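Local coordinates for protein dihydropteridine reductase (Dictyostelium discoideum, PDB 3ORF) that reduces quinonoid dihydropteridine to tetrahydropteridine with NADH or NADPH, working as a homodimer of the short-chain dehydrogenase/reductase family, at residues A[110-113]-A[114-118]; A[145-149]-A[150-154]. All blocks are in the same frame, centred on the assembly; numbering follows the deposited sequence.

Interaction 1 of 2, residues A[110-113]-A[114-118]; sequences KSVK and GMIDM. With NAD (nicotinamide-adenine-dinucleotide), chain E.
Lys-113 and Asp-117 sit one turn apart on the helix, and their side chains run across each other at a slant. The lysine chain bends at its last two torsions, bringing NZ 3.7 Å from Asp-117 OD2, a long salt bridge. OD2 also lies 3.5 Å from Lys-113 CG, in the aliphatic part of the chain. With an alanine in place of Asp-117, the Lys-113 ammonium is likely to lose its carboxylate mate and be less fixed in position. On another side of the helix Val-112 and Ile-116 lie side by side and point the same way. Val-112 CG1, held anti to the backbone N (chi1 167°), meets Ile-116 CD1 at 3.9 Å. Both residues pack on the second subunit, Val-112 on its Phe-124 and Ile-116 on its Tyr-121. Helix 108-133 of the Rossmann fold carries i to i+4 backbone bonds here, such as Ile-116 N to Val-112 O at 3.0 Å, with a wider pi-type turn at 116-118. Met-115 folds its CG to 3.3 Å from Ser-111 O, and its side chain touches Tyr-158, the predicted proton acceptor. NAD N6A donates to Asp-117 O over 3.0 Å, while Met-118 CG approaches NAD N7A at 3.8 Å.

Interaction 2 of 2, residues A[145-149]-A[150-154]; sequences ASAAL and NRTSG. With NAD (nicotinamide-adenine-dinucleotide), chain E.
Thr-152 CG2 presses against Ala-147 O at 3.4 Å, in the closely packed inner part of this turn. The CB bond of Thr-152 faces the 3-10 segment 147-149, and with CG2 anti to the carbonyl carbon the methyl lies against it. It also comes within 4.0 Å of Ala-148 CA. Thr-152 OG1 serves the dimer instead, with hydrogen bonds to Asp-171 and His-167 of the second subunit. Asn-150 N donates to Ala-147 O over 3.1 Å, and although the N-H points nearly straight at the oxygen (164°), the donor stands well above the carbonyl plane. The stretch is the loop between strand 138-143 and helix 156-172 of the Rossmann fold, and its residue Ala-145 lies beside the nicotinamide. Ala-145 CB comes within 3.2 Å of NAD C5N, and the same side chain touches Tyr-158, the predicted proton acceptor, and Lys-162. Ala-148 is buried against Lys-162 and His-166. The outer side is looser. A water gives one bond to Ala-147 O at 2.8 Å and another to Arg-151 O, so it bridges the two carbonyls across the turn. Asn-150 is exposed, and its amide lies beside the Leu-149 peptide, with Asn-150 CG 3.6 Å from Leu-149 O. Two residues of this side are held. The Leu-149 side chain packs on Leu-236 and Leu-251. Arg-151 is exposed, but its NE forms a salt bridge with Asp-171 of the second subunit.

How the interactions relate
Interaction 1 comes first along the chain, near the start of helix 108-133. Interaction 2 follows in the loop after strand 138-143, just ahead of helix 156-172. Their centres are about 16 Å apart and their nearest atoms about 8 Å, so they do not touch. NAD spans the gap: Asp-117 and Met-118 meet its adenine, and Ala-145 its nicotinamide. Helix 156-172, which bears Tyr-158, packs against side chains of both. Each contact also reaches the second subunit. The cofactor site and the dimer interface therefore share the same elements of this Rossmann fold.

Interaction 1 of 2, residues A[110-113]-A[114-118]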
loop_
_atom_site.group_PDB
_atom_site.type_symbol
_atom_site.label_atom_id
_atom_site.label_comp_id
_atom_site.label_asym_id
_atom_site.label_seq_id
_atom_site.Cartn_x
_atom_site.Cartn_y
_atom_site.Cartn_z
ATOM N N LYS A 110 5.501 -6.653 -13.445
ATOM C CA LYS A 110 6.866 -6.464 -12.927
ATOM C C LYS A 110 6.944 -5.222 -11.982
ATOM O O LYS A 110 7.748 -5.192 -11.004
ATOM C CB LYS A 110 7.888 -6.197 -14.077
ATOM C CG LYS A 110 8.650 -7.422 -14.615
ATOM C CD LYS A 110 9.185 -7.147 -16.090
ATOM C CE LYS A 110 8.309 -7.817 -17.224
ATOM N NZ LYS A 110 7.996 -6.901 -18.433
ATOM N N SER A 111 6.208 -4.161 -12.377
ATOM C CA SER A 111 6.347 -2.895 -11.732
ATOM C C SER A 111 5.717 -3.127 -10.342
ATOM O O SER A 111 6.211 -2.656 -9.343
ATOM C CB SER A 111 5.679 -1.792 -12.558
ATOM O OG SER A 111 4.263 -1.810 -12.400
ATOM N N VAL A 112 4.688 -3.927 -10.293
ATOM C CA VAL A 112 4.039 -4.291 -9.014
ATOM C C VAL A 112 5.050 -4.894 -8.052
ATOM O O VAL A 112 5.314 -4.355 -6.990
ATOM C CB VAL A 112 2.913 -5.253 -9.211
ATOM C CG1 VAL A 112 2.430 -5.903 -7.832
ATOM C CG2 VAL A 112 1.759 -4.584 -9.971
ATOM N N LYS A 113 5.699 -5.963 -8.455
ATOM C CA LYS A 113 6.630 -6.576 -7.522
ATOM C C LYS A 113 7.858 -5.668 -7.200
ATOM O O LYS A 113 8.254 -5.563 -6.044
ATOM C CB LYS A 113 7.011 -7.993 -7.960
ATOM C CG LYS A 113 8.383 -8.406 -7.469
ATOM C CD LYS A 113 8.775 -9.675 -8.113
ATOM C CE LYS A 113 9.304 -10.593 -7.025
ATOM N NZ LYS A 113 10.785 -10.519 -7.188
ATOM N N GLY A 114 8.398 -4.977 -8.208
ATOM C CA GLY A 114 9.442 -4.016 -7.959
ATOM C C GLY A 114 9.083 -2.959 -6.901
ATOM O O GLY A 114 9.901 -2.600 -6.074
ATOM N N MET A 115 7.883 -2.375 -6.976
ATOM C CA MET A 115 7.544 -1.212 -6.116
ATOM C C MET A 115 7.210 -1.757 -4.714
ATOM O O MET A 115 7.522 -1.122 -3.732
ATOM C CB MET A 115 6.364 -0.431 -6.684
ATOM C CG MET A 115 6.640 0.351 -8.079
ATOM S SD MET A 115 7.989 1.510 -7.862
ATOM C CE MET A 115 9.413 0.421 -8.220
ATOM N N ILE A 116 6.565 -2.935 -4.635
ATOM C CA ILE A 116 6.312 -3.536 -3.338
ATOM C C ILE A 116 7.651 -3.781 -2.633
ATOM O O ILE A 116 7.850 -3.353 -1.523
ATOM C CB ILE A 116 5.492 -4.795 -3.452
ATOM C CG1 ILE A 116 4.032 -4.414 -3.715
ATOM C CG2 ILE A 116 5.602 -5.617 -2.130
ATOM C CD1 ILE A 116 3.083 -5.576 -4.043
ATOM N N ASP A 117 8.599 -4.398 -3.305
ATOM C CA ASP A 117 9.857 -4.764 -2.641
ATOM C C ASP A 117 10.719 -3.558 -2.260
ATOM O O ASP A 117 11.419 -3.554 -1.251
ATOM C CB ASP A 117 10.655 -5.684 -3.587
ATOM C CG ASP A 117 10.038 -7.143 -3.699
ATOM O OD1 ASP A 117 9.198 -7.586 -2.878
ATOM O OD2 ASP A 117 10.436 -7.847 -4.641
ATOM N N MET A 118 10.763 -2.565 -3.145
ATOM C CA MET A 118 11.595 -1.411 -2.917
ATOM C C MET A 118 10.928 -0.384 -1.992
ATOM O O MET A 118 11.590 0.187 -1.119
ATOM C CB MET A 118 11.957 -0.756 -4.258
ATOM C CG MET A 118 13.144 -1.460 -4.964
ATOM S SD MET A 118 13.657 -0.501 -6.422
ATOM C CE MET A 118 12.993 -1.507 -7.775
HETATM P PA NAD E . 18.396 5.449 -5.191
HETATM O O1A NAD E . 17.945 4.386 -6.126
HETATM O O2A NAD E . 19.733 6.086 -5.343
HETATM O O5B NAD E . 18.495 4.744 -3.711
HETATM C C5B NAD E . 17.562 3.949 -3.074
HETATM C C4B NAD E . 18.362 3.041 -2.123
HETATM O O4B NAD E . 17.384 2.173 -1.479
HETATM C C3B NAD E . 19.271 2.095 -2.953
HETATM O O3B NAD E . 20.499 1.947 -2.279
HETATM C C2B NAD E . 18.619 0.733 -2.826
HETATM O O2B NAD E . 19.600 -0.316 -2.782
HETATM C C1B NAD E . 17.944 0.862 -1.445
HETATM N N9A NAD E . 16.758 -0.015 -1.240
HETATM C C8A NAD E . 15.819 -0.288 -2.182
HETATM N N7A NAD E . 14.890 -1.059 -1.595
HETATM C C5A NAD E . 15.251 -1.310 -0.299
HETATM C C6A NAD E . 14.691 -2.049 0.789
HETATM N N6A NAD E . 13.568 -2.793 0.635
HETATM N N1A NAD E . 15.326 -2.053 1.997
HETATM C C2A NAD E . 16.467 -1.393 2.148
HETATM N N3A NAD E . 17.013 -0.688 1.136
HETATM C C4A NAD E . 16.454 -0.646 -0.093
HETATM O O3 NAD E . 17.203 6.477 -5.142
HETATM P PN NAD E . 17.173 7.942 -4.682
HETATM O O1N NAD E . 17.212 8.707 -5.969
HETATM O O2N NAD E . 18.092 8.225 -3.501
HETATM O O5D NAD E . 15.672 8.143 -4.101
HETATM C C5D NAD E . 15.370 8.096 -2.701
HETATM C C4D NAD E . 13.844 8.099 -2.480
HETATM O O4D NAD E . 13.229 9.103 -3.330
HETATM C C3D NAD E . 13.095 6.799 -2.797
HETATM O O3D NAD E . 12.285 6.495 -1.607
HETATM C C2D NAD E . 12.177 7.157 -3.975
HETATM O O2D NAD E . 11.010 6.327 -3.861
HETATM C C1D NAD E . 11.870 8.607 -3.542
HETATM N N1N NAD E . 11.028 9.705 -4.203
HETATM C C2N NAD E . 11.489 10.589 -5.276
HETATM C C3N NAD E . 10.572 11.583 -5.765
HETATM C C7N NAD E . 10.916 12.602 -6.886
HETATM O O7N NAD E . 10.090 12.826 -7.791
HETATM N N7N NAD E . 12.101 13.231 -6.729
HETATM C C4N NAD E . 9.281 11.711 -5.197
HETATM C C5N NAD E . 8.872 10.877 -4.149
HETATM C C6N NAD E . 9.729 9.899 -3.669
#

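Interaction 2 of 2, residues A[145-149]-A[150-154]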
loop_
_atom_site.group_PDB
_atom_site.type_symbol
_atom_site.label_atom_id
_atom_site.label_comp_id
_atom_site.label_asym_id
_atom_site.label_seq_id
_atom_site.Cartn_x
_atom_site.Cartn_y
_atom_site.Cartn_z
ATOM N N ALA A 145 5.702 10.342 -1.400
ATOM C CA ALA A 145 5.782 11.018 -2.692
ATOM C C ALA A 145 4.740 12.048 -2.844
ATOM O O ALA A 145 3.587 11.783 -2.626
ATOM C CB ALA A 145 5.758 10.017 -3.881
ATOM N N SER A 146 5.113 13.239 -3.275
ATOM C CA SER A 146 4.073 14.251 -3.552
ATOM C C SER A 146 3.042 13.787 -4.573
ATOM O O SER A 146 1.816 14.056 -4.457
ATOM C CB SER A 146 4.734 15.483 -4.050
ATOM O OG SER A 146 3.796 16.492 -3.943
ATOM N N ALA A 147 3.480 13.095 -5.605
ATOM C CA ALA A 147 2.521 12.711 -6.649
ATOM C C ALA A 147 1.460 11.743 -6.099
ATOM O O ALA A 147 0.370 11.722 -6.599
ATOM C CB ALA A 147 3.264 12.035 -7.899
ATOM N N ALA A 148 1.792 10.925 -5.102
ATOM C CA ALA A 148 0.801 10.012 -4.512
ATOM C C ALA A 148 -0.261 10.707 -3.719
ATOM O O ALA A 148 -1.196 10.075 -3.359
ATOM C CB ALA A 148 1.466 8.976 -3.622
ATOM N N LEU A 149 -0.139 11.990 -3.431
ATOM C CA LEU A 149 -1.299 12.756 -2.922
ATOM C C LEU A 149 -2.482 12.755 -3.914
ATOM O O LEU A 149 -3.603 13.032 -3.508
ATOM C CB LEU A 149 -0.927 14.206 -2.565
ATOM C CG LEU A 149 0.224 14.219 -1.523
ATOM C CD1 LEU A 149 0.598 15.603 -1.226
ATOM C CD2 LEU A 149 -0.175 13.446 -0.162
ATOM N N ASN A 150 -2.243 12.472 -5.203
ATOM C CA ASN A 150 -3.304 12.579 -6.209
ATOM C C ASN A 150 -3.272 11.346 -7.076
ATOM O O ASN A 150 -2.511 10.446 -6.777
ATOM C CB ASN A 150 -3.081 13.821 -7.095
ATOM C CG ASN A 150 -3.473 15.129 -6.373
ATOM O OD1 ASN A 150 -4.650 15.431 -6.152
ATOM N ND2 ASN A 150 -2.471 15.890 -5.990
ATOM N N ARG A 151 -4.032 11.327 -8.185
ATOM C CA ARG A 151 -4.007 10.182 -9.122
ATOM C C ARG A 151 -2.634 9.912 -9.740
ATOM O O ARG A 151 -1.889 10.812 -10.126
ATOM C CB ARG A 151 -5.031 10.335 -10.242
ATOM C CG ARG A 151 -6.459 10.617 -9.742
ATOM C CD ARG A 151 -7.197 9.385 -9.281
ATOM N NE ARG A 151 -6.404 8.451 -8.477
ATOM C CZ ARG A 151 -6.144 8.545 -7.154
ATOM N NH1 ARG A 151 -6.572 9.598 -6.418
ATOM N NH2 ARG A 151 -5.436 7.562 -6.567
ATOM N N THR A 152 -2.323 8.639 -9.818
ATOM C CA THR A 152 -1.094 8.172 -10.364
ATOM C C THR A 152 -1.424 7.064 -11.374
ATOM O O THR A 152 -0.787 5.992 -11.425
ATOM C CB THR A 152 -0.241 7.617 -9.221
ATOM O OG1 THR A 152 -1.044 6.721 -8.423
ATOM C CG2 THR A 152 0.377 8.788 -8.317
ATOM N N SER A 153 -2.435 7.323 -12.179
ATOM C CA SER A 153 -2.819 6.465 -13.298
ATOM C C SER A 153 -1.718 5.924 -14.188
ATOM O O SER A 153 -1.782 4.768 -14.583
ATOM C CB SER A 153 -3.809 7.191 -14.161
ATOM O OG SER A 153 -5.007 7.206 -13.404
ATOM N N GLY A 154 -0.733 6.734 -14.537
ATOM C CA GLY A 154 0.362 6.213 -15.338
ATOM C C GLY A 154 1.429 5.466 -14.592
ATOM O O GLY A 154 2.435 5.118 -15.197
HETATM P PA NAD E . 18.396 5.449 -5.191
HETATM O O1A NAD E . 17.945 4.386 -6.126
HETATM O O2A NAD E . 19.733 6.086 -5.343
HETATM O O5B NAD E . 18.495 4.744 -3.711
HETATM C C5B NAD E . 17.562 3.949 -3.074
HETATM C C4B NAD E . 18.362 3.041 -2.123
HETATM O O4B NAD E . 17.384 2.173 -1.479
HETATM C C3B NAD E . 19.271 2.095 -2.953
HETATM O O3B NAD E . 20.499 1.947 -2.279
HETATM C C2B NAD E . 18.619 0.733 -2.826
HETATM O O2B NAD E . 19.600 -0.316 -2.782
HETATM C C1B NAD E . 17.944 0.862 -1.445
HETATM N N9A NAD E . 16.758 -0.015 -1.240
HETATM C C8A NAD E . 15.819 -0.288 -2.182
HETATM N N7A NAD E . 14.890 -1.059 -1.595
HETATM C C5A NAD E . 15.251 -1.310 -0.299
HETATM C C6A NAD E . 14.691 -2.049 0.789
HETATM N N6A NAD E . 13.568 -2.793 0.635
HETATM N N1A NAD E . 15.326 -2.053 1.997
HETATM C C2A NAD E . 16.467 -1.393 2.148
HETATM N N3A NAD E . 17.013 -0.688 1.136
HETATM C C4A NAD E . 16.454 -0.646 -0.093
HETATM O O3 NAD E . 17.203 6.477 -5.142
HETATM P PN NAD E . 17.173 7.942 -4.682
HETATM O O1N NAD E . 17.212 8.707 -5.969
HETATM O O2N NAD E . 18.092 8.225 -3.501
HETATM O O5D NAD E . 15.672 8.143 -4.101
HETATM C C5D NAD E . 15.370 8.096 -2.701
HETATM C C4D NAD E . 13.844 8.099 -2.480
HETATM O O4D NAD E . 13.229 9.103 -3.330
HETATM C C3D NAD E . 13.095 6.799 -2.797
HETATM O O3D NAD E . 12.285 6.495 -1.607
HETATM C C2D NAD E . 12.177 7.157 -3.975
HETATM O O2D NAD E . 11.010 6.327 -3.861
HETATM C C1D NAD E . 11.870 8.607 -3.542
HETATM N N1N NAD E . 11.028 9.705 -4.203
HETATM C C2N NAD E . 11.489 10.589 -5.276
HETATM C C3N NAD E . 10.572 11.583 -5.765
HETATM C C7N NAD E . 10.916 12.602 -6.886
HETATM O O7N NAD E . 10.090 12.826 -7.791
HETATM N N7N NAD E . 12.101 13.231 -6.729
HETATM C C4N NAD E . 9.281 11.711 -5.197
HETATM C C5N NAD E . 8.872 10.877 -4.149
HETATM C C6N NAD E . 9.729 9.899 -3.669
HETATM O O HOH W 1 -0.405 12.593 -9.115
#